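Local coordinates for protein lovastatin nonaketide synthase, polyketide synthase component (PDB 7CPX) that builds the dihydromonacolin L precursor of lovastatin from nine malonyl-CoA by repeated condensation, with reduction and a single methylation of the carrier-bound chain, at residues 1539-1543 with 1788-1792; 1622-1626 with 1778-1782; 69-73 with 243-247; 59-65 with 217-222; 641-647 with 902-908. The protein carries 2 engineered substitutions. All blocks are in the same frame, centred on the assembly; numbering follows the deposited sequence.

Interaction 1 (1539-1543 with 1788-1792); sequences KPGGQ and SSTTW
Thr1791 fits against the corner made by Lys1539 to Gly1542. Its methyl CG2 lies 3.5 Å from Lys1539 CB and 3.6 Å from Gly1542 CA, while its hydroxyl faces the other way, with OG1 2.8 Å from Gly1541 O. A chi1 of 70° sets OG1 between the backbone N and the carbonyl carbon, with CG2 beside the N, and so divides the two branches. Thr1791 N makes a weak bond to Pro1540 O, a carbonyl whose position is doubtful. The corner is a type II beta turn, closed by Gly1542 N on Lys1539 O (2.7 Å), with Gly1541 at phi 82°, a value suited to glycine. Beyond it the chain enters strand 1542-1547 of the methyltransferase domain's mixed sheet; the backbones of Gly1541 and Gly1542, where the turn gives way to the strand, bond to Ala1619. Farther out, the extended Lys1539 chain carries NZ to weak, long ion pairs with Asp1513 and Asp1441, and the ring of Trp1792 stacks on His1782.

Interaction 2 (1622-1626 with 1778-1782); sequences ATVEY and RLEEH
The guanidinium of Arg1778 has Tyr1626 over one face, the ring carbon CE1 standing 3.0 Å above the plane toward its rim. Ring and guanidinium planes are 53° apart, too far from parallel for a stack, and NE of Arg1778 lies at the edge of the tyrosine, in its plane. A face of the same tyrosine ring carries Val1624 CG1, 3.6 Å above its centre. Val1624 also meets the edge of the imidazole of His1782. CG1 is anti to the backbone N (chi1 178°) and CG2 is beside it, which brings both methyls to His1782 CE1, CG1 and CG2 each at 3.4 Å. At the outer side Glu1625 and Glu1781 cross at about a right angle, their carboxylate planes 86° apart. Glu1625 OE1 is 3.4 Å from Glu1781 OE2, an approach of like charges, although the placing of the Glu1781 carboxylate is doubtful; Glu1781 also has a weak, long ion pair with Arg1668. Tyr1626 is the last modelled residue before a gap, so the segment 1622-1626 is a loop end laid on helix 1775-1784. The far side of that helix sends Leu1779 onto strands 1755-1761 and 1720-1728 of a Rossmann-like sheet, probably the pseudo-ketoreductase part of this megasynthase.

Interaction 3 (69-73 with 243-247); sequences YAYVL and ARGEA
Tyr71 and Gly245 form a single parallel bridge, their CA atoms 4.2 Å apart and the two chain directions only 17° from each other, with Tyr71 N bonded to Arg244 O (3.0 Å) and Glu246 N to Tyr71 O (2.7 Å). The bridge belongs to the thiolase-like fold of the ketosynthase, at the entry to strand 247-255 of its large mixed sheet. Tyr71 is also the centre of an inverse gamma turn. Among the side chains, the tyrosine ring turns its edge to Ala243, Tyr71 CE1 lying 3.6 Å from Ala243 CB. Arg244 heads away from the bridge to a cation-pi contact with Phe217. Ala243 and Gly245 both make backbone bonds to His367, a predicted active-site residue, which places the bridge next to the probable catalytic centre, the side chain of Ala243 being about 6 Å from that of His367. Glu246 reaches across alongside Val72, pointing the same way, and its carboxylate is held from outside by a salt bridge of OE2 to Arg48 and a bond from Ile211 N. The other oxygen, OE1, accepts Leu73 N at 3.2 Å, the N-H arriving on the anti side and 25° out of the carboxylate plane.

Interaction 4 (59-65 with 217-222); sequences GKHHGRT and FVLESK
Hydrogen bonding centres on the ammonium group of Lys222, which reaches three backbone carbonyls. NZ bonds across the contact to Gly59 O at 2.8 Å and to Arg64 O at 3.0 Å, and within its own helix to Val218 O at 2.6 Å. The approach to Arg64 O is nearly along the C=O axis, at 165°. The lysine's CB starts away from the loop, and bends at chi2 (85°), chi3 and chi4 bring NZ round to the loop carbonyls. Val218 O also accepts Lys222 N, so it serves two donors. A weaker bond runs from Thr65 OG1 to Phe217 O, at 3.3 Å, and Ser221 OG takes Asn66 as its partner. By van der Waals contact, Thr65 CB rests 3.8 Å from Phe217 CB, and the methyl CG1 of Val218 lies 3.9 Å from Gly63 CA. Within the loop, His61 CE1 sits 3.8 Å above the centre of the Arg64 guanidinium, and His61 ND1 bonds His62 O. These residues form a type II turn from His61 to Arg64, with Gly63 at positive phi. Lys958 reaches Gly63 O, while His62 and Lys222 pack on Glu145 and Pro148 of the second subunit. Lys222 thus bonds two loop carbonyls and one of its own helix, tying the loop to helix 214-222 beside the dimer interface of a thiolase-like ketosynthase.

Interaction 5 (641-647 with 902-908); sequences LLEAARI and SFDADEF
Phe903 opens the contact with its CB, 3.8 Å from Ile647 CG1 and 3.9 Å from Ala645 CB. The main chain then makes its one hydrogen bond across the segments, Asp904 N to Ala645 O, at 2.8 Å and nearly straight (172°). Asp904 is also the N-cap of helix 905-911, its OD1 taking Glu907 N at 3.2 Å and, weakly, Asp906 N. Glu907 comes next, its CB 3.5 Å from Arg646 CD and lying over one face of the guanidinium. That group is fixed by its own segment, since Arg646 NH1 bonds Ala644 O at 2.7 Å with the oxygen close to the guanidinium plane. The salt bridge to Glu907 is of charges alone: Arg646 NH2 and Glu907 OE1 are 3.6 Å apart, the oxygen standing well out of plane. Phe908 completes the walk, presenting its ring edge to Leu641 O and bringing CD1 4.0 Å from Ala645 CB; Phe887 of helix 883-898 also meets the ring. Arg646 at positive phi, with Arg646 N bonded to Glu643 O and Ile647 N to Leu642 O, ends helix 624-644 in a Schellman motif. The arrangement is thus a Schellman C-cap abutting an N-cap, joining the end of helix 624-644, in the malonyl transacylase domain, to the start of helix 905-911.

In the fold
From the N terminus, interaction 4 opens first, at 59-65, followed at once by interaction 3, at 69-73. Interaction 4 closes at 217-222 and interaction 3 at 243-247, so the two cross; they touch where Phe217 meets Arg244 and Ala70, all within the ketosynthase. Interaction 5 comes next in series, closing a loop of 254 residues across the transacylase, its centre about 48 Å from that of interaction 3. Much later interaction 1 ties the corner of the methyltransferase sheet to the loop after helix 1775-1784, enclosing interaction 2, which joins the loop after strand 1614-1618 to that helix. This pair touches through Trp1792, on the opposite side of the chain's centre from interactions 3 and 5.

Interaction 1 (1539-1543 with 1788-1792)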
# COMPACT_ATOMS: atom_id res chain seq x y z
N LYS A 1539 -18.55 63.09 -32.60
CA LYS A 1539 -19.31 62.84 -33.81
C LYS A 1539 -20.39 63.92 -33.95
O LYS A 1539 -20.80 64.53 -32.95
CB LYS A 1539 -19.97 61.47 -33.76
CG LYS A 1539 -19.00 60.30 -33.75
CD LYS A 1539 -19.70 59.03 -33.28
CE LYS A 1539 -18.79 57.82 -33.34
NZ LYS A 1539 -19.47 56.60 -32.81
N PRO A 1540 -20.86 64.19 -35.16
CA PRO A 1540 -21.91 65.20 -35.32
C PRO A 1540 -23.12 64.84 -34.47
O PRO A 1540 -23.62 63.71 -34.51
CB PRO A 1540 -22.23 65.16 -36.82
CG PRO A 1540 -21.04 64.52 -37.46
CD PRO A 1540 -20.49 63.57 -36.45
N GLY A 1541 -23.60 65.82 -33.71
CA GLY A 1541 -24.66 65.59 -32.75
C GLY A 1541 -24.20 65.02 -31.43
O GLY A 1541 -25.05 64.77 -30.56
N GLY A 1542 -22.90 64.79 -31.24
CA GLY A 1542 -22.42 64.27 -29.98
C GLY A 1542 -22.73 65.20 -28.82
O GLY A 1542 -22.93 66.41 -28.98
N GLN A 1543 -22.76 64.62 -27.63
CA GLN A 1543 -23.20 65.31 -26.43
C GLN A 1543 -22.00 65.73 -25.59
O GLN A 1543 -21.21 64.88 -25.16
CB GLN A 1543 -24.15 64.44 -25.61
CG GLN A 1543 -25.58 64.43 -26.13
CD GLN A 1543 -25.68 63.92 -27.56
OE1 GLN A 1543 -24.83 63.15 -28.01
NE2 GLN A 1543 -26.71 64.35 -28.27
N SER A 1788 -26.93 57.45 -40.26
CA SER A 1788 -26.54 56.23 -39.57
C SER A 1788 -25.20 56.37 -38.86
O SER A 1788 -24.97 55.70 -37.84
CB SER A 1788 -26.48 55.07 -40.57
OG SER A 1788 -25.56 55.35 -41.61
N SER A 1789 -24.31 57.22 -39.36
CA SER A 1789 -22.96 57.34 -38.83
C SER A 1789 -22.82 58.39 -37.74
O SER A 1789 -21.71 58.62 -37.26
CB SER A 1789 -21.98 57.66 -39.97
OG SER A 1789 -22.30 58.89 -40.58
N THR A 1790 -23.91 59.03 -37.33
CA THR A 1790 -23.87 60.08 -36.34
C THR A 1790 -24.53 59.61 -35.04
O THR A 1790 -25.23 58.59 -35.01
CB THR A 1790 -24.55 61.36 -36.86
OG1 THR A 1790 -23.82 62.50 -36.42
CG2 THR A 1790 -25.99 61.47 -36.37
N THR A 1791 -24.31 60.38 -33.97
CA THR A 1791 -24.77 59.97 -32.65
C THR A 1791 -26.29 59.87 -32.61
O THR A 1791 -26.84 58.92 -32.04
CB THR A 1791 -24.29 60.94 -31.58
OG1 THR A 1791 -24.98 62.19 -31.72
CG2 THR A 1791 -22.80 61.18 -31.71
N TRP A 1792 -26.99 60.84 -33.19
CA TRP A 1792 -28.44 60.87 -33.13
C TRP A 1792 -29.02 59.55 -33.62
O TRP A 1792 -28.60 59.01 -34.65
CB TRP A 1792 -28.99 62.03 -33.96
CG TRP A 1792 -30.48 62.09 -33.96
CD1 TRP A 1792 -31.27 62.82 -33.13
CD2 TRP A 1792 -31.36 61.37 -34.83
NE1 TRP A 1792 -32.59 62.61 -33.43
CE2 TRP A 1792 -32.67 61.73 -34.48
CE3 TRP A 1792 -31.16 60.47 -35.88
CZ2 TRP A 1792 -33.78 61.21 -35.13
CZ3 TRP A 1792 -32.27 59.96 -36.53
CH2 TRP A 1792 -33.57 60.33 -36.15

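Interaction 2 (1622-1626 with 1778-1782)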
# COMPACT_ATOMS: atom_id res chain seq x y z
N ALA A 1622 -25.34 69.61 -39.82
CA ALA A 1622 -26.51 69.59 -40.68
C ALA A 1622 -27.74 69.21 -39.87
O ALA A 1622 -28.83 69.77 -40.06
CB ALA A 1622 -26.31 68.61 -41.84
N THR A 1623 -27.57 68.25 -38.96
CA THR A 1623 -28.39 67.78 -37.84
C THR A 1623 -29.87 67.75 -38.17
O THR A 1623 -30.26 67.72 -39.35
CB THR A 1623 -28.15 68.66 -36.61
OG1 THR A 1623 -28.70 68.02 -35.45
CG2 THR A 1623 -28.79 70.04 -36.77
N VAL A 1624 -30.71 67.77 -37.13
CA VAL A 1624 -32.15 67.73 -37.32
C VAL A 1624 -32.60 68.95 -38.12
O VAL A 1624 -31.91 69.98 -38.19
CB VAL A 1624 -32.85 67.67 -35.95
CG1 VAL A 1624 -34.37 67.67 -36.11
CG2 VAL A 1624 -32.40 66.44 -35.19
N GLU A 1625 -33.78 68.83 -38.73
CA GLU A 1625 -34.34 69.88 -39.56
C GLU A 1625 -35.62 70.42 -38.95
O GLU A 1625 -36.61 70.63 -39.65
CB GLU A 1625 -34.60 69.36 -40.98
CG GLU A 1625 -33.36 68.87 -41.70
CD GLU A 1625 -33.66 68.35 -43.09
OE1 GLU A 1625 -34.83 68.42 -43.51
OE2 GLU A 1625 -32.72 67.88 -43.76
N TYR A 1626 -35.61 70.62 -37.63
CA TYR A 1626 -36.76 71.11 -36.86
C TYR A 1626 -37.72 71.96 -37.69
O TYR A 1626 -38.83 72.26 -37.26
CB TYR A 1626 -36.29 71.93 -35.66
CG TYR A 1626 -35.29 71.22 -34.77
CD1 TYR A 1626 -35.72 70.38 -33.75
CD2 TYR A 1626 -33.92 71.40 -34.94
CE1 TYR A 1626 -34.81 69.73 -32.94
CE2 TYR A 1626 -33.01 70.76 -34.12
CZ TYR A 1626 -33.46 69.92 -33.12
OH TYR A 1626 -32.56 69.28 -32.31
N ARG A 1778 -41.98 66.42 -35.68
CA ARG A 1778 -40.57 66.23 -35.38
C ARG A 1778 -40.15 64.79 -35.62
O ARG A 1778 -39.11 64.53 -36.23
CB ARG A 1778 -40.29 66.63 -33.93
CG ARG A 1778 -40.66 68.07 -33.60
CD ARG A 1778 -39.43 68.97 -33.49
NE ARG A 1778 -38.55 68.56 -32.41
CZ ARG A 1778 -37.43 67.86 -32.56
NH1 ARG A 1778 -36.99 67.50 -33.76
NH2 ARG A 1778 -36.72 67.53 -31.49
N LEU A 1779 -40.96 63.83 -35.16
CA LEU A 1779 -40.60 62.43 -35.33
C LEU A 1779 -40.68 62.01 -36.80
O LEU A 1779 -39.88 61.20 -37.26
CB LEU A 1779 -41.51 61.54 -34.47
CG LEU A 1779 -41.09 60.08 -34.34
CD1 LEU A 1779 -39.70 59.96 -33.74
CD2 LEU A 1779 -42.10 59.30 -33.51
N GLU A 1780 -41.64 62.56 -37.54
CA GLU A 1780 -41.72 62.27 -38.97
C GLU A 1780 -40.47 62.77 -39.69
O GLU A 1780 -39.88 62.04 -40.50
CB GLU A 1780 -42.98 62.92 -39.55
CG GLU A 1780 -42.99 63.03 -41.07
CD GLU A 1780 -42.33 64.30 -41.58
OE1 GLU A 1780 -41.86 65.11 -40.75
OE2 GLU A 1780 -42.28 64.50 -42.81
N GLU A 1781 -40.06 64.00 -39.40
CA GLU A 1781 -38.85 64.53 -40.03
C GLU A 1781 -37.61 63.77 -39.56
O GLU A 1781 -36.65 63.63 -40.32
CB GLU A 1781 -38.72 66.02 -39.74
CG GLU A 1781 -37.78 66.75 -40.68
CD GLU A 1781 -37.95 68.26 -40.62
OE1 GLU A 1781 -38.53 68.75 -39.62
OE2 GLU A 1781 -37.52 68.95 -41.56
N HIS A 1782 -37.62 63.28 -38.32
CA HIS A 1782 -36.56 62.41 -37.85
C HIS A 1782 -36.49 61.14 -38.69
O HIS A 1782 -35.40 60.70 -39.09
CB HIS A 1782 -36.78 62.05 -36.38
CG HIS A 1782 -36.46 63.15 -35.43
ND1 HIS A 1782 -35.30 63.89 -35.51
CD2 HIS A 1782 -37.13 63.63 -34.35
CE1 HIS A 1782 -35.28 64.78 -34.53
NE2 HIS A 1782 -36.38 64.64 -33.82

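Interaction 3 (69-73 with 243-247)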
# COMPACT_ATOMS: atom_id res chain seq x y z
N TYR A 69 7.47 -15.56 -24.19
CA TYR A 69 8.13 -16.83 -24.41
C TYR A 69 9.63 -16.66 -24.30
O TYR A 69 10.16 -15.55 -24.39
CB TYR A 69 7.78 -17.41 -25.79
CG TYR A 69 6.31 -17.46 -26.09
CD1 TYR A 69 5.52 -18.51 -25.65
CD2 TYR A 69 5.70 -16.46 -26.83
CE1 TYR A 69 4.17 -18.56 -25.93
CE2 TYR A 69 4.35 -16.49 -27.12
CZ TYR A 69 3.59 -17.55 -26.67
OH TYR A 69 2.24 -17.59 -26.95
N ALA A 70 10.32 -17.78 -24.10
CA ALA A 70 11.77 -17.79 -24.04
C ALA A 70 12.25 -19.23 -24.08
O ALA A 70 11.51 -20.15 -23.73
CB ALA A 70 12.29 -17.09 -22.78
N TYR A 71 13.49 -19.40 -24.52
CA TYR A 71 14.14 -20.71 -24.52
C TYR A 71 14.73 -20.92 -23.13
O TYR A 71 15.92 -20.72 -22.87
CB TYR A 71 15.20 -20.78 -25.62
CG TYR A 71 14.64 -20.65 -27.02
CD1 TYR A 71 14.12 -19.45 -27.48
CD2 TYR A 71 14.64 -21.74 -27.89
CE1 TYR A 71 13.62 -19.34 -28.76
CE2 TYR A 71 14.14 -21.63 -29.17
CZ TYR A 71 13.63 -20.43 -29.60
OH TYR A 71 13.13 -20.32 -30.88
N VAL A 72 13.86 -21.32 -22.22
CA VAL A 72 14.17 -21.39 -20.79
C VAL A 72 14.74 -22.76 -20.46
O VAL A 72 14.38 -23.78 -21.06
CB VAL A 72 12.91 -21.10 -19.95
CG1 VAL A 72 13.24 -21.11 -18.47
CG2 VAL A 72 12.31 -19.76 -20.35
N LEU A 73 15.65 -22.79 -19.49
CA LEU A 73 16.18 -24.05 -18.99
C LEU A 73 15.10 -24.82 -18.24
O LEU A 73 14.28 -24.24 -17.52
CB LEU A 73 17.37 -23.80 -18.06
CG LEU A 73 18.56 -23.07 -18.68
CD1 LEU A 73 19.64 -22.84 -17.64
CD2 LEU A 73 19.12 -23.83 -19.85
N ALA A 243 14.16 -13.80 -29.38
CA ALA A 243 13.59 -14.48 -28.22
C ALA A 243 14.69 -14.73 -27.20
O ALA A 243 15.70 -15.37 -27.51
CB ALA A 243 12.94 -15.80 -28.64
N ARG A 244 14.49 -14.22 -25.99
CA ARG A 244 15.46 -14.44 -24.93
C ARG A 244 15.59 -15.92 -24.63
O ARG A 244 14.61 -16.67 -24.69
CB ARG A 244 15.05 -13.68 -23.67
CG ARG A 244 15.25 -12.18 -23.75
CD ARG A 244 14.82 -11.49 -22.47
NE ARG A 244 15.31 -12.20 -21.29
CZ ARG A 244 16.57 -12.21 -20.90
NH1 ARG A 244 17.51 -11.56 -21.56
NH2 ARG A 244 16.91 -12.91 -19.82
N GLY A 245 16.80 -16.35 -24.33
CA GLY A 245 17.06 -17.74 -23.99
C GLY A 245 17.95 -17.84 -22.77
O GLY A 245 18.86 -17.04 -22.57
N GLU A 246 17.66 -18.84 -21.94
CA GLU A 246 18.47 -19.12 -20.76
C GLU A 246 19.56 -20.10 -21.14
O GLU A 246 19.27 -21.23 -21.56
CB GLU A 246 17.62 -19.69 -19.63
CG GLU A 246 16.69 -18.71 -18.98
CD GLU A 246 16.18 -19.21 -17.65
OE1 GLU A 246 16.18 -20.44 -17.45
OE2 GLU A 246 15.81 -18.38 -16.79
N ALA A 247 20.81 -19.69 -20.97
CA ALA A 247 21.93 -20.58 -21.27
C ALA A 247 23.13 -20.17 -20.43
O ALA A 247 23.40 -18.98 -20.25
CB ALA A 247 22.28 -20.55 -22.76

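Interaction 4 (59-65 with 217-222)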
# COMPACT_ATOMS: atom_id res chain seq x y z
N GLY A 59 4.49 -3.98 -27.01
CA GLY A 59 5.74 -4.07 -26.29
C GLY A 59 6.07 -2.82 -25.51
O GLY A 59 6.58 -2.88 -24.39
N LYS A 60 5.77 -1.65 -26.08
CA LYS A 60 6.09 -0.38 -25.45
C LYS A 60 5.13 -0.03 -24.32
O LYS A 60 5.25 1.05 -23.74
CB LYS A 60 6.10 0.74 -26.49
CG LYS A 60 7.19 0.58 -27.54
CD LYS A 60 7.44 1.88 -28.29
CE LYS A 60 6.26 2.28 -29.16
NZ LYS A 60 5.99 1.29 -30.23
N HIS A 61 4.17 -0.90 -24.01
CA HIS A 61 3.28 -0.65 -22.89
C HIS A 61 4.07 -0.57 -21.59
O HIS A 61 4.99 -1.36 -21.35
CB HIS A 61 2.22 -1.74 -22.79
CG HIS A 61 1.13 -1.46 -21.80
ND1 HIS A 61 1.36 -1.41 -20.44
CD2 HIS A 61 -0.19 -1.21 -21.97
CE1 HIS A 61 0.23 -1.14 -19.82
NE2 HIS A 61 -0.73 -1.01 -20.72
N HIS A 62 3.71 0.39 -20.75
CA HIS A 62 4.46 0.64 -19.52
C HIS A 62 4.48 -0.60 -18.64
O HIS A 62 3.43 -1.19 -18.35
CB HIS A 62 3.84 1.81 -18.76
CG HIS A 62 2.42 1.57 -18.34
ND1 HIS A 62 2.09 0.83 -17.23
CD2 HIS A 62 1.25 1.95 -18.90
CE1 HIS A 62 0.78 0.78 -17.11
NE2 HIS A 62 0.25 1.45 -18.11
N GLY A 63 5.67 -0.99 -18.21
CA GLY A 63 5.81 -2.11 -17.29
C GLY A 63 5.26 -3.42 -17.82
O GLY A 63 4.71 -4.21 -17.05
N ARG A 64 5.40 -3.67 -19.12
CA ARG A 64 4.94 -4.90 -19.73
C ARG A 64 5.98 -5.37 -20.74
O ARG A 64 6.89 -4.63 -21.12
CB ARG A 64 3.59 -4.73 -20.43
CG ARG A 64 2.50 -4.11 -19.57
CD ARG A 64 1.99 -5.04 -18.49
NE ARG A 64 0.85 -4.46 -17.80
CZ ARG A 64 -0.41 -4.54 -18.22
NH1 ARG A 64 -0.73 -5.22 -19.31
NH2 ARG A 64 -1.36 -3.92 -17.54
N THR A 65 5.82 -6.62 -21.18
CA THR A 65 6.67 -7.20 -22.21
C THR A 65 5.80 -7.93 -23.21
O THR A 65 4.89 -8.67 -22.82
CB THR A 65 7.70 -8.16 -21.60
OG1 THR A 65 8.54 -8.69 -22.64
CG2 THR A 65 7.01 -9.31 -20.88
N PHE A 217 13.07 -8.37 -19.75
CA PHE A 217 12.00 -8.47 -20.73
C PHE A 217 11.34 -7.12 -20.95
O PHE A 217 11.14 -6.69 -22.10
CB PHE A 217 10.96 -9.50 -20.27
CG PHE A 217 11.41 -10.92 -20.45
CD1 PHE A 217 12.15 -11.54 -19.46
CD2 PHE A 217 11.10 -11.62 -21.59
CE1 PHE A 217 12.57 -12.84 -19.61
CE2 PHE A 217 11.52 -12.93 -21.75
CZ PHE A 217 12.25 -13.54 -20.76
N VAL A 218 11.00 -6.42 -19.87
CA VAL A 218 10.35 -5.12 -20.00
C VAL A 218 11.27 -4.13 -20.69
O VAL A 218 10.86 -3.39 -21.60
CB VAL A 218 9.90 -4.60 -18.62
CG1 VAL A 218 9.31 -3.21 -18.75
CG2 VAL A 218 8.89 -5.55 -18.01
N LEU A 219 12.54 -4.11 -20.29
CA LEU A 219 13.49 -3.17 -20.88
C LEU A 219 13.62 -3.40 -22.38
O LEU A 219 13.52 -2.46 -23.18
CB LEU A 219 14.85 -3.30 -20.19
CG LEU A 219 14.92 -2.81 -18.74
CD1 LEU A 219 16.19 -3.30 -18.08
CD2 LEU A 219 14.84 -1.30 -18.69
N GLU A 220 13.86 -4.65 -22.78
CA GLU A 220 14.04 -4.94 -24.20
C GLU A 220 12.76 -4.71 -24.99
O GLU A 220 12.82 -4.20 -26.12
CB GLU A 220 14.53 -6.38 -24.38
CG GLU A 220 16.02 -6.59 -24.13
CD GLU A 220 16.45 -6.22 -22.73
OE1 GLU A 220 15.91 -5.25 -22.16
OE2 GLU A 220 17.35 -6.90 -22.18
N SER A 221 11.61 -5.08 -24.44
CA SER A 221 10.35 -4.86 -25.13
C SER A 221 10.02 -3.38 -25.26
O SER A 221 9.28 -2.99 -26.17
CB SER A 221 9.22 -5.58 -24.41
OG SER A 221 8.03 -5.56 -25.17
N LYS A 222 10.55 -2.55 -24.36
CA LYS A 222 10.37 -1.11 -24.50
C LYS A 222 10.96 -0.61 -25.81
O LYS A 222 10.42 0.32 -26.42
CB LYS A 222 11.00 -0.38 -23.31
CG LYS A 222 10.05 0.52 -22.53
CD LYS A 222 9.25 -0.23 -21.47
CE LYS A 222 8.11 -1.05 -22.06
NZ LYS A 222 8.52 -2.44 -22.40

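Interaction 5 (641-647 with 902-908)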
# COMPACT_ATOMS: atom_id res chain seq x y z
N LEU A 641 54.72 -54.31 -11.48
CA LEU A 641 53.50 -53.60 -11.84
C LEU A 641 53.31 -52.36 -10.96
O LEU A 641 52.95 -51.29 -11.46
CB LEU A 641 52.29 -54.52 -11.72
CG LEU A 641 52.20 -55.66 -12.74
CD1 LEU A 641 51.13 -56.65 -12.33
CD2 LEU A 641 51.92 -55.11 -14.13
N LEU A 642 53.55 -52.50 -9.66
CA LEU A 642 53.39 -51.37 -8.75
C LEU A 642 54.36 -50.25 -9.09
O LEU A 642 53.99 -49.07 -9.08
CB LEU A 642 53.58 -51.84 -7.31
CG LEU A 642 52.51 -52.82 -6.81
CD1 LEU A 642 52.96 -53.51 -5.53
CD2 LEU A 642 51.19 -52.10 -6.58
N GLU A 643 55.61 -50.60 -9.39
CA GLU A 643 56.58 -49.59 -9.80
C GLU A 643 56.20 -48.97 -11.14
O GLU A 643 56.46 -47.78 -11.36
CB GLU A 643 57.98 -50.20 -9.87
CG GLU A 643 58.55 -50.60 -8.52
CD GLU A 643 59.95 -51.16 -8.61
OE1 GLU A 643 60.45 -51.31 -9.75
OE2 GLU A 643 60.54 -51.46 -7.56
N ALA A 644 55.60 -49.75 -12.04
CA ALA A 644 55.09 -49.18 -13.28
C ALA A 644 54.06 -48.11 -13.00
O ALA A 644 53.94 -47.14 -13.76
CB ALA A 644 54.50 -50.28 -14.15
N ALA A 645 53.29 -48.26 -11.92
CA ALA A 645 52.38 -47.23 -11.46
C ALA A 645 53.09 -46.12 -10.70
O ALA A 645 52.42 -45.23 -10.16
CB ALA A 645 51.29 -47.85 -10.59
N ARG A 646 54.42 -46.16 -10.64
CA ARG A 646 55.21 -45.15 -9.94
C ARG A 646 54.81 -45.05 -8.48
O ARG A 646 54.52 -43.97 -7.96
CB ARG A 646 55.11 -43.79 -10.64
CG ARG A 646 56.08 -43.62 -11.80
CD ARG A 646 55.99 -44.77 -12.81
NE ARG A 646 56.92 -44.61 -13.92
CZ ARG A 646 57.03 -45.46 -14.93
NH1 ARG A 646 56.26 -46.53 -15.01
NH2 ARG A 646 57.92 -45.22 -15.88
N ILE A 647 54.78 -46.19 -7.80
CA ILE A 647 54.55 -46.25 -6.36
C ILE A 647 55.90 -46.28 -5.66
O ILE A 647 56.73 -47.15 -5.94
CB ILE A 647 53.70 -47.48 -5.99
CG1 ILE A 647 52.32 -47.39 -6.65
CG2 ILE A 647 53.57 -47.59 -4.48
CD1 ILE A 647 51.52 -48.67 -6.56
N SER A 902 48.28 -41.37 -5.06
CA SER A 902 48.63 -42.73 -4.66
C SER A 902 49.48 -43.41 -5.72
O SER A 902 50.47 -44.08 -5.39
CB SER A 902 47.35 -43.54 -4.40
OG SER A 902 46.62 -43.73 -5.60
N PHE A 903 49.11 -43.26 -6.99
CA PHE A 903 49.87 -43.87 -8.07
C PHE A 903 49.55 -43.12 -9.36
O PHE A 903 48.59 -42.36 -9.44
CB PHE A 903 49.55 -45.36 -8.21
CG PHE A 903 48.18 -45.63 -8.78
CD1 PHE A 903 47.07 -45.67 -7.95
CD2 PHE A 903 48.01 -45.85 -10.13
CE1 PHE A 903 45.82 -45.92 -8.47
CE2 PHE A 903 46.76 -46.11 -10.66
CZ PHE A 903 45.66 -46.14 -9.82
N ASP A 904 50.39 -43.35 -10.37
CA ASP A 904 50.24 -42.72 -11.67
C ASP A 904 49.68 -43.74 -12.65
O ASP A 904 50.34 -44.74 -12.96
CB ASP A 904 51.58 -42.18 -12.17
CG ASP A 904 51.44 -41.32 -13.41
OD1 ASP A 904 50.52 -41.56 -14.21
OD2 ASP A 904 52.27 -40.39 -13.59
N ALA A 905 48.46 -43.49 -13.14
CA ALA A 905 47.85 -44.39 -14.10
C ALA A 905 48.43 -44.21 -15.50
O ALA A 905 48.51 -45.19 -16.26
CB ALA A 905 46.34 -44.16 -14.14
N ASP A 906 48.84 -42.99 -15.85
CA ASP A 906 49.41 -42.76 -17.17
C ASP A 906 50.66 -43.60 -17.37
O ASP A 906 50.82 -44.27 -18.40
CB ASP A 906 49.71 -41.28 -17.36
CG ASP A 906 50.21 -40.95 -18.75
OD1 ASP A 906 50.22 -41.86 -19.61
OD2 ASP A 906 50.58 -39.78 -19.00
N GLU A 907 51.56 -43.59 -16.39
CA GLU A 907 52.77 -44.40 -16.49
C GLU A 907 52.43 -45.89 -16.46
O GLU A 907 53.06 -46.69 -17.16
CB GLU A 907 53.73 -44.05 -15.35
CG GLU A 907 54.18 -42.60 -15.34
CD GLU A 907 54.99 -42.22 -16.56
OE1 GLU A 907 55.39 -43.14 -17.32
OE2 GLU A 907 55.24 -41.02 -16.77
N PHE A 908 51.44 -46.27 -15.65
CA PHE A 908 51.06 -47.68 -15.56
C PHE A 908 50.60 -48.21 -16.92
O PHE A 908 51.00 -49.30 -17.34
CB PHE A 908 49.96 -47.86 -14.52
CG PHE A 908 49.46 -49.27 -14.40
CD1 PHE A 908 50.10 -50.18 -13.58
CD2 PHE A 908 48.35 -49.68 -15.12
CE1 PHE A 908 49.64 -51.47 -13.48
CE2 PHE A 908 47.89 -50.98 -15.02
CZ PHE A 908 48.53 -51.87 -14.20